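Local coordinates for protein pyridine nucleotide-disulphide oxidoreductase dimerisation region (Escherichia coli BL21, PDB 6KYY) that is an FAD-binding flavoprotein disulfide reductase that probably helps the cell resist stress from reactive chlorine species such as hypochlorous acid, at residues B[12-17]-B[37-42]; B[25-30]-B[91-96]; B[206-211]-B[384-389]. One frame throughout, in Å; residues are numbered along the deposited sequence.

Interaction 1: B[12-17]-B[37-42]. With FAD (flavin-adenine dinucleotide), chain N.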
loop_
_atom_site.group_PDB
_atom_site.type_symbol
_atom_site.label_atom_id
_atom_site.label_comp_id
_atom_site.label_asym_id
_atom_site.label_seq_id
_atom_site.Cartn_x
_atom_site.Cartn_y
_atom_site.Cartn_z
ATOM N N GLN B 12 -3.190 40.158 9.206
ATOM C CA GLN B 12 -4.426 39.556 9.695
ATOM C C GLN B 12 -4.162 38.204 10.342
ATOM O O GLN B 12 -4.906 37.786 11.237
ATOM C CB GLN B 12 -5.433 39.414 8.553
ATOM C CG GLN B 12 -5.907 40.738 7.975
ATOM C CD GLN B 12 -6.504 40.589 6.590
ATOM O OE1 GLN B 12 -5.801 40.288 5.627
ATOM N NE2 GLN B 12 -7.811 40.801 6.483
ATOM N N ALA B 13 -3.108 37.514 9.911
ATOM C CA ALA B 13 -2.714 36.236 10.484
ATOM C C ALA B 13 -1.197 36.149 10.495
ATOM O O ALA B 13 -0.549 36.452 9.489
ATOM C CB ALA B 13 -3.308 35.064 9.694
ATOM N N VAL B 14 -0.636 35.747 11.632
ATOM C CA VAL B 14 0.797 35.509 11.770
ATOM C C VAL B 14 0.983 34.085 12.270
ATOM O O VAL B 14 0.476 33.727 13.341
ATOM C CB VAL B 14 1.465 36.515 12.721
ATOM C CG1 VAL B 14 2.965 36.268 12.779
ATOM C CG2 VAL B 14 1.177 37.937 12.279
ATOM N N ILE B 15 1.702 33.275 11.499
ATOM C CA ILE B 15 1.981 31.888 11.846
ATOM C C ILE B 15 3.438 31.786 12.275
ATOM O O ILE B 15 4.320 32.400 11.664
ATOM C CB ILE B 15 1.675 30.944 10.666
ATOM C CG1 ILE B 15 0.183 30.989 10.330
ATOM C CG2 ILE B 15 2.095 29.521 10.991
ATOM C CD1 ILE B 15 -0.112 30.974 8.850
ATOM N N ILE B 16 3.686 31.019 13.336
ATOM C CA ILE B 16 5.027 30.882 13.893
ATOM C C ILE B 16 5.552 29.476 13.634
ATOM O O ILE B 16 5.294 28.552 14.414
ATOM C CB ILE B 16 5.033 31.204 15.399
ATOM C CG1 ILE B 16 4.389 32.570 15.651
ATOM C CG2 ILE B 16 6.450 31.171 15.946
ATOM C CD1 ILE B 16 4.075 32.834 17.103
ATOM N N GLY B 17 6.296 29.306 12.544
ATOM C CA GLY B 17 6.849 28.012 12.199
ATOM C C GLY B 17 6.325 27.476 10.884
ATOM O O GLY B 17 5.169 27.719 10.525
ATOM N N ALA B 37 1.602 36.220 7.329
ATOM C CA ALA B 37 3.040 36.188 7.548
ATOM C C ALA B 37 3.386 34.925 8.319
ATOM O O ALA B 37 2.787 34.649 9.362
ATOM C CB ALA B 37 3.519 37.424 8.314
ATOM N N LEU B 38 4.341 34.158 7.803
ATOM C CA LEU B 38 4.835 32.964 8.472
ATOM C C LEU B 38 6.289 33.178 8.866
ATOM O O LEU B 38 7.123 33.514 8.018
ATOM C CB LEU B 38 4.703 31.730 7.577
ATOM C CG LEU B 38 4.831 30.382 8.295
ATOM C CD1 LEU B 38 3.812 29.387 7.764
ATOM C CD2 LEU B 38 6.242 29.828 8.166
ATOM N N ILE B 39 6.586 32.987 10.148
ATOM C CA ILE B 39 7.934 33.144 10.680
ATOM C C ILE B 39 8.585 31.774 10.764
ATOM O O ILE B 39 7.977 30.817 11.258
ATOM C CB ILE B 39 7.916 33.830 12.057
ATOM C CG1 ILE B 39 6.802 34.875 12.116
ATOM C CG2 ILE B 39 9.267 34.463 12.353
ATOM C CD1 ILE B 39 7.106 36.127 11.331
ATOM N N GLU B 40 9.822 31.677 10.284
ATOM C CA GLU B 40 10.579 30.429 10.305
ATOM C C GLU B 40 12.002 30.745 10.734
ATOM O O GLU B 40 12.683 31.547 10.087
ATOM C CB GLU B 40 10.555 29.748 8.933
ATOM C CG GLU B 40 11.425 28.510 8.833
ATOM C CD GLU B 40 11.239 27.566 10.003
ATOM O OE1 GLU B 40 12.252 27.185 10.627
ATOM O OE2 GLU B 40 10.081 27.198 10.297
ATOM N N GLN B 41 12.451 30.116 11.821
ATOM C CA GLN B 41 13.735 30.449 12.425
ATOM C C GLN B 41 14.928 29.846 11.695
ATOM O O GLN B 41 16.066 30.221 11.999
ATOM C CB GLN B 41 13.756 29.998 13.889
ATOM C CG GLN B 41 13.882 28.493 14.076
ATOM C CD GLN B 41 13.647 28.061 15.512
ATOM O OE1 GLN B 41 13.467 28.894 16.402
ATOM N NE2 GLN B 41 13.650 26.753 15.746
ATOM N N SER B 42 14.708 28.940 10.746
ATOM C CA SER B 42 15.801 28.244 10.080
ATOM C C SER B 42 15.502 28.119 8.595
ATOM O O SER B 42 14.406 27.697 8.216
ATOM C CB SER B 42 16.019 26.856 10.692
ATOM O OG SER B 42 17.313 26.361 10.398
HETATM P PA FAD N . 6.900 21.163 12.741
HETATM O O1A FAD N . 7.680 20.560 13.849
HETATM O O2A FAD N . 6.787 20.318 11.468
HETATM O O5B FAD N . 7.465 22.581 12.377
HETATM C C5B FAD N . 8.291 23.317 13.303
HETATM C C4B FAD N . 8.917 24.479 12.573
HETATM O O4B FAD N . 8.835 25.672 13.386
HETATM C C3B FAD N . 10.391 24.299 12.206
HETATM O O3B FAD N . 10.628 24.719 10.868
HETATM C C2B FAD N . 11.116 25.184 13.224
HETATM O O2B FAD N . 12.333 25.704 12.701
HETATM C C1B FAD N . 10.097 26.301 13.422
HETATM N N9A FAD N . 10.224 27.017 14.688
HETATM C C8A FAD N . 10.364 26.475 15.938
HETATM N N7A FAD N . 10.458 27.363 16.900
HETATM C C5A FAD N . 10.377 28.577 16.234
HETATM C C6A FAD N . 10.413 29.911 16.682
HETATM N N6A FAD N . 10.546 30.261 17.965
HETATM N N1A FAD N . 10.304 30.889 15.755
HETATM C C2A FAD N . 10.170 30.546 14.471
HETATM N N3A FAD N . 10.124 29.325 13.932
HETATM C C4A FAD N . 10.232 28.379 14.870
HETATM N N1 FAD N . 4.913 11.863 11.886
HETATM C C2 FAD N . 4.107 11.020 11.174
HETATM O O2 FAD N . 2.910 11.270 10.992
HETATM N N3 FAD N . 4.632 9.857 10.639
HETATM C C4 FAD N . 5.936 9.420 10.762
HETATM O O4 FAD N . 6.288 8.370 10.230
HETATM C C4X FAD N . 6.784 10.321 11.524
HETATM N N5 FAD N . 8.039 10.007 11.663
HETATM C C5X FAD N . 8.849 10.868 12.385
HETATM C C6 FAD N . 10.191 10.536 12.559
HETATM C C7 FAD N . 11.046 11.368 13.274
HETATM C C7M FAD N . 12.491 10.977 13.442
HETATM C C8 FAD N . 10.550 12.557 13.832
HETATM C C8M FAD N . 11.449 13.479 14.611
HETATM C C9 FAD N . 9.210 12.892 13.661
HETATM C C9A FAD N . 8.360 12.059 12.944
HETATM N N10 FAD N . 7.000 12.371 12.747
HETATM C C10 FAD N . 6.181 11.522 12.043
HETATM C "C1'" FAD N . 6.421 13.598 13.314
HETATM C "C2'" FAD N . 6.429 14.775 12.344
HETATM O "O2'" FAD N . 7.771 15.145 12.024
HETATM C "C3'" FAD N . 5.724 15.966 12.996
HETATM O "O3'" FAD N . 4.710 15.482 13.869
HETATM C "C4'" FAD N . 5.097 16.946 12.004
HETATM O "O4'" FAD N . 6.130 17.632 11.295
HETATM C "C5'" FAD N . 4.167 17.938 12.673
HETATM O "O5'" FAD N . 4.940 19.055 13.158
HETATM P P FAD N . 4.264 20.446 13.458
HETATM O O1P FAD N . 3.178 20.727 12.415
HETATM O O2P FAD N . 3.799 20.505 14.861
HETATM O O3P FAD N . 5.430 21.498 13.232
#

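Interaction 2: B[25-30]-B[91-96]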
loop_
_atom_site.group_PDB
_atom_site.type_symbol
_atom_site.label_atom_id
_atom_site.label_comp_id
_atom_site.label_asym_id
_atom_site.label_seq_id
_atom_site.Cartn_x
_atom_site.Cartn_y
_atom_site.Cartn_z
ATOM N N LEU B 25 -2.264 26.419 6.545
ATOM C CA LEU B 25 -3.137 27.548 6.847
ATOM C C LEU B 25 -2.704 28.796 6.090
ATOM O O LEU B 25 -3.549 29.568 5.622
ATOM C CB LEU B 25 -3.149 27.809 8.352
ATOM C CG LEU B 25 -4.178 28.821 8.855
ATOM C CD1 LEU B 25 -5.578 28.394 8.456
ATOM C CD2 LEU B 25 -4.071 28.989 10.362
ATOM N N ALA B 26 -1.391 29.006 5.958
ATOM C CA ALA B 26 -0.892 30.185 5.258
ATOM C C ALA B 26 -1.355 30.208 3.807
ATOM O O ALA B 26 -1.729 31.265 3.286
ATOM C CB ALA B 26 0.633 30.234 5.333
ATOM N N VAL B 27 -1.342 29.053 3.138
ATOM C CA VAL B 27 -1.775 29.004 1.745
ATOM C C VAL B 27 -3.283 29.189 1.643
ATOM O O VAL B 27 -3.782 29.813 0.698
ATOM C CB VAL B 27 -1.319 27.690 1.083
ATOM C CG1 VAL B 27 -1.463 27.782 -0.426
ATOM C CG2 VAL B 27 0.121 27.401 1.434
ATOM N N THR B 28 -4.036 28.654 2.607
ATOM C CA THR B 28 -5.490 28.751 2.544
ATOM C C THR B 28 -5.992 30.143 2.906
ATOM O O THR B 28 -7.024 30.577 2.385
ATOM C CB THR B 28 -6.131 27.710 3.464
ATOM O OG1 THR B 28 -5.343 26.514 3.458
ATOM C CG2 THR B 28 -7.541 27.382 2.991
ATOM N N LEU B 29 -5.285 30.856 3.787
ATOM C CA LEU B 29 -5.712 32.203 4.151
ATOM C C LEU B 29 -5.261 33.229 3.118
ATOM O O LEU B 29 -5.990 34.186 2.834
ATOM C CB LEU B 29 -5.184 32.569 5.539
ATOM C CG LEU B 29 -5.694 31.711 6.700
ATOM C CD1 LEU B 29 -5.274 32.305 8.035
ATOM C CD2 LEU B 29 -7.206 31.543 6.634
ATOM N N ALA B 30 -4.066 33.050 2.548
ATOM C CA ALA B 30 -3.625 33.933 1.473
ATOM C C ALA B 30 -4.519 33.792 0.250
ATOM O O ALA B 30 -4.784 34.773 -0.456
ATOM C CB ALA B 30 -2.174 33.637 1.107
ATOM N N HIS B 91 8.887 27.818 -1.953
ATOM C CA HIS B 91 8.375 28.606 -3.069
ATOM C C HIS B 91 6.856 28.563 -3.148
ATOM O O HIS B 91 6.234 29.545 -3.566
ATOM C CB HIS B 91 8.993 28.122 -4.380
ATOM C CG HIS B 91 10.257 28.833 -4.749
ATOM N ND1 HIS B 91 10.266 30.047 -5.403
ATOM C CD2 HIS B 91 11.556 28.504 -4.552
ATOM C CE1 HIS B 91 11.515 30.433 -5.594
ATOM N NE2 HIS B 91 12.317 29.514 -5.088
ATOM N N ASN B 92 6.237 27.450 -2.745
ATOM C CA ASN B 92 4.779 27.369 -2.777
ATOM C C ASN B 92 4.130 28.370 -1.829
ATOM O O ASN B 92 2.936 28.657 -1.971
ATOM C CB ASN B 92 4.320 25.950 -2.442
ATOM C CG ASN B 92 3.851 25.188 -3.666
ATOM O OD1 ASN B 92 3.987 25.661 -4.796
ATOM N ND2 ASN B 92 3.292 24.004 -3.450
ATOM N N LEU B 93 4.886 28.905 -0.872
ATOM C CA LEU B 93 4.429 29.980 -0.002
ATOM C C LEU B 93 4.947 31.342 -0.447
ATOM O O LEU B 93 4.182 32.310 -0.503
ATOM C CB LEU B 93 4.867 29.711 1.444
ATOM C CG LEU B 93 3.858 29.028 2.367
ATOM C CD1 LEU B 93 3.868 27.525 2.148
ATOM C CD2 LEU B 93 4.156 29.366 3.821
ATOM N N ALA B 94 6.236 31.429 -0.780
ATOM C CA ALA B 94 6.852 32.712 -1.100
ATOM C C ALA B 94 6.365 33.292 -2.422
ATOM O O ALA B 94 6.575 34.482 -2.672
ATOM C CB ALA B 94 8.375 32.569 -1.128
ATOM N N ASP B 95 5.726 32.486 -3.272
ATOM C CA ASP B 95 5.247 32.989 -4.553
ATOM C C ASP B 95 3.880 33.650 -4.455
ATOM O O ASP B 95 3.501 34.393 -5.366
ATOM C CB ASP B 95 5.196 31.858 -5.582
ATOM C CG ASP B 95 6.568 31.305 -5.907
ATOM O OD1 ASP B 95 7.571 31.987 -5.607
ATOM O OD2 ASP B 95 6.645 30.187 -6.457
ATOM N N MET B 96 3.138 33.403 -3.385
ATOM C CA MET B 96 1.840 34.046 -3.216
ATOM C C MET B 96 2.036 35.478 -2.729
ATOM O O MET B 96 2.809 35.708 -1.795
ATOM C CB MET B 96 0.975 33.264 -2.233
ATOM C CG MET B 96 0.814 31.796 -2.594
ATOM S SD MET B 96 -0.628 31.031 -1.828
ATOM C CE MET B 96 -1.956 31.906 -2.652
#

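Interaction 3: B[206-211]-B[384-389]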
loop_
_atom_site.group_PDB
_atom_site.type_symbol
_atom_site.label_atom_id
_atom_site.label_comp_id
_atom_site.label_asym_id
_atom_site.label_seq_id
_atom_site.Cartn_x
_atom_site.Cartn_y
_atom_site.Cartn_z
ATOM N N ARG B 206 1.921 -8.213 23.730
ATOM C CA ARG B 206 3.127 -9.019 23.877
ATOM C C ARG B 206 3.364 -9.903 22.660
ATOM O O ARG B 206 4.518 -10.152 22.296
ATOM C CB ARG B 206 3.044 -9.867 25.147
ATOM C CG ARG B 206 3.185 -9.075 26.443
ATOM C CD ARG B 206 4.452 -8.231 26.454
ATOM N NE ARG B 206 4.200 -6.861 26.012
ATOM C CZ ARG B 206 5.146 -6.015 25.619
ATOM N NH1 ARG B 206 6.417 -6.391 25.615
ATOM N NH2 ARG B 206 4.819 -4.791 25.231
ATOM N N ASP B 207 2.294 -10.372 22.012
ATOM C CA ASP B 207 2.462 -11.262 20.866
ATOM C C ASP B 207 3.089 -10.536 19.682
ATOM O O ASP B 207 3.902 -11.118 18.954
ATOM C CB ASP B 207 1.120 -11.882 20.472
ATOM C CG ASP B 207 -0.014 -10.878 20.487
ATOM O OD1 ASP B 207 -0.836 -10.925 21.427
ATOM O OD2 ASP B 207 -0.086 -10.047 19.560
ATOM N N ILE B 208 2.735 -9.269 19.474
ATOM C CA ILE B 208 3.357 -8.502 18.399
ATOM C C ILE B 208 4.679 -7.877 18.841
ATOM O O ILE B 208 5.578 -7.695 18.015
ATOM C CB ILE B 208 2.394 -7.430 17.858
ATOM C CG1 ILE B 208 1.906 -6.508 18.976
ATOM C CG2 ILE B 208 1.217 -8.082 17.151
ATOM C CD1 ILE B 208 1.162 -5.291 18.472
ATOM N N ALA B 209 4.821 -7.543 20.126
ATOM C CA ALA B 209 6.115 -7.086 20.624
ATOM C C ALA B 209 7.155 -8.194 20.536
ATOM O O ALA B 209 8.313 -7.945 20.182
ATOM C CB ALA B 209 5.985 -6.586 22.063
ATOM N N ASP B 210 6.758 -9.428 20.859
ATOM C CA ASP B 210 7.666 -10.559 20.703
ATOM C C ASP B 210 8.038 -10.764 19.241
ATOM O O ASP B 210 9.198 -11.046 18.922
ATOM C CB ASP B 210 7.033 -11.828 21.275
ATOM C CG ASP B 210 6.977 -11.823 22.789
ATOM O OD1 ASP B 210 6.156 -12.574 23.357
ATOM O OD2 ASP B 210 7.752 -11.065 23.410
ATOM N N ASN B 211 7.065 -10.623 18.338
ATOM C CA ASN B 211 7.345 -10.787 16.915
ATOM C C ASN B 211 8.317 -9.724 16.418
ATOM O O ASN B 211 9.212 -10.017 15.617
ATOM C CB ASN B 211 6.043 -10.743 16.116
ATOM C CG ASN B 211 6.173 -11.395 14.751
ATOM O OD1 ASN B 211 7.111 -11.119 14.003
ATOM N ND2 ASN B 211 5.227 -12.265 14.419
ATOM N N VAL B 384 2.834 -10.646 11.214
ATOM C CA VAL B 384 1.599 -11.326 11.587
ATOM C C VAL B 384 0.458 -10.326 11.479
ATOM O O VAL B 384 0.667 -9.113 11.536
ATOM C CB VAL B 384 1.702 -11.923 13.015
ATOM C CG1 VAL B 384 1.619 -10.823 14.064
ATOM C CG2 VAL B 384 0.627 -12.980 13.242
ATOM N N LEU B 385 -0.756 -10.838 11.302
ATOM C CA LEU B 385 -1.971 -10.038 11.329
ATOM C C LEU B 385 -2.842 -10.493 12.489
ATOM O O LEU B 385 -2.945 -11.692 12.766
ATOM C CB LEU B 385 -2.756 -10.161 10.019
ATOM C CG LEU B 385 -2.043 -9.786 8.722
ATOM C CD1 LEU B 385 -3.055 -9.612 7.601
ATOM C CD2 LEU B 385 -1.226 -8.523 8.910
ATOM N N LYS B 386 -3.463 -9.534 13.169
ATOM C CA LYS B 386 -4.410 -9.862 14.223
ATOM C C LYS B 386 -5.348 -8.684 14.421
ATOM O O LYS B 386 -4.933 -7.526 14.327
ATOM C CB LYS B 386 -3.701 -10.214 15.538
ATOM C CG LYS B 386 -3.041 -9.036 16.227
ATOM C CD LYS B 386 -2.559 -9.393 17.617
ATOM C CE LYS B 386 -3.721 -9.616 18.564
ATOM N NZ LYS B 386 -3.240 -9.932 19.936
ATOM N N ALA B 387 -6.618 -8.991 14.674
ATOM C CA ALA B 387 -7.619 -7.982 14.972
ATOM C C ALA B 387 -8.567 -8.538 16.023
ATOM O O ALA B 387 -8.552 -9.731 16.336
ATOM C CB ALA B 387 -8.383 -7.551 13.717
ATOM N N ILE B 388 -9.394 -7.656 16.573
ATOM C CA ILE B 388 -10.281 -7.991 17.681
ATOM C C ILE B 388 -11.707 -7.673 17.259
ATOM O O ILE B 388 -12.008 -6.536 16.874
ATOM C CB ILE B 388 -9.899 -7.233 18.961
ATOM C CG1 ILE B 388 -8.421 -7.461 19.279
ATOM C CG2 ILE B 388 -10.766 -7.683 20.127
ATOM C CD1 ILE B 388 -7.748 -6.273 19.908
ATOM N N VAL B 389 -12.578 -8.674 17.332
ATOM C CA VAL B 389 -13.982 -8.544 16.968
ATOM C C VAL B 389 -14.809 -8.565 18.244
ATOM O O VAL B 389 -14.573 -9.395 19.130
ATOM C CB VAL B 389 -14.420 -9.666 16.011
ATOM C CG1 VAL B 389 -15.898 -9.532 15.672
ATOM C CG2 VAL B 389 -13.566 -9.648 14.752
#

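Interaction 1: B[12-17]-B[37-42]
Leu38 sets its CG anti to its backbone N (chi1 -164°), and Ile15 does the same with CG2; on this face of the sheet Ile15 CG2 lies 3.7 Å from Leu38 CD1. Strands 13-16 and 37-40 are parallel neighbours in the mixed sheet, within a Rossmann-type beta-alpha-beta unit that has helix 20-31 as its crossover. Their backbones zip together through bonds that run both ways: Ala37 N to Ala13 O, Ile15 N to Ala37 O (2.8 Å), Ile39 N to Ile15 O (2.8 Å), and finally Gly17 N to Ile39 O. On the opposite face Val14 CG1 packs against Ile39 CG1 at 4.1 Å, and Ile102 of the next strand also covers Ile39. At the C-terminal ends the pair opens onto FAD. Gly17 CA lies 3.3 Å from FAD O4B, so the backbone comes right up to the ribose. Glu40, extended at chi1 but bent at chi2 (47°), brings its carboxylate to the adenosine ribose, and Phe18 N also bonds to OE2. This acidic residue at the end of the second strand is the familiar ribose-binding feature of the fold: Glu40 OE1 accepts from FAD O2B at 2.5 Å, and Glu40 OE2 from FAD O3B at 2.6 Å.

Interaction 2: B[25-30]-B[91-96]
Ala26 O accepts the helical bond from Ala30 N at 3.0 Å, one turn that sets the methyl groups of both alanines toward segment 91-96. The helix is 20-31, the crossover of the FAD-binding Rossmann-type beta-alpha-beta unit, and what it meets is the C-terminal end of the long helix 71-94 together with the residues that leave it. No hydrogen bond spans the two segments; the contact is apolar. Leu93 divides its two methyls between neighbouring residues of the helix: CD2 reaches Ala26 CB at 3.9 Å while CD1 reaches Val27 CG2 at 3.8 Å, the valine and leucine side chains crossing at about a right angle. Behind Leu93 lie Leu38 of the sheet and Ile99 and Val101 of strand 99-103, so this end of helix 71-94 closes over the same core. On the outer flank His91, which with Asn87 belongs to a copper(II) site, also makes a weak hydrogen bond from ND1 to Asp95 OD1, with the carboxylate carbon in the plane of the imidazole at its edge. Past the helix Met96 turns back toward helix 20-31. Val27 holds CG1 anti to its backbone N (chi1 -166°), which presents that methyl to Met96 SD at 3.6 Å. The thioether then bends at chi3 (67°), and Met96 CE ends 4.1 Å from Ala30 CB.

Interaction 3: B[206-211]-B[384-389]
Lys386 and Asp207 meet tip to tip in a salt bridge: Lys386 NZ donates to Asp207 OD1 at 3.0 Å, on the syn side but 30° out of the carboxylate plane, and more weakly to Asp207 OD2 at 3.2 Å. The same ammonium group also forms a salt bridge with Glu352. Because Glu352 OE1 and Asp207 OD1 come close to each other, the lysine probably offsets a repulsion between two negative charges. Below its tip Lys386 is a packing element. With chi2 extended (171°), Lys386 CD lies 4.0 Å from Ile208 CG2, the two side chains crossing at about a right angle. Ile208 CG2 also meets Val384 CG1, at 4.1 Å. One turn further along the helix, Asn211 extends its CG anti to the backbone N (chi1 -159°), and Asn211 ND2 comes within 3.8 Å of Val384 CB as a plain van der Waals contact. Ser400 and Leu402 of the adjoining strand continue the surface beneath the helix. The arrangement is an interdomain seam: a helix that leads into the edge strand (221-224) of the five-stranded parallel sheet rests on the antiparallel sheet of the dimerisation domain, consistent with the domain arrangement of the pyridine nucleotide-disulfide oxidoreductase family.

Interactions 1 and 2 adjoin, sharing the packing of helix 20-31 on the sheet, with centres about 11 Å apart. This helix, which supplies residues 25-30, links the two strands of interaction 1 in the chain and packs on both: Ala26 CB lies 3.7 Å from Ile15 CD1 and 4.1 Å from Leu38 CD1. Helix 71-94 reaches the same leucine, with Leu93 CD2 at 4.0 Å from Leu38 CD1. Interaction 1 lines the adenosine end of the FAD pocket, whereas interaction 2 stands behind it, the Leu93 side chain about 11 Å from the cofactor. Interaction 3 lies across the centre of the chain, its centre about 43 Å from each of the others; it joins domains away from the annotated sites.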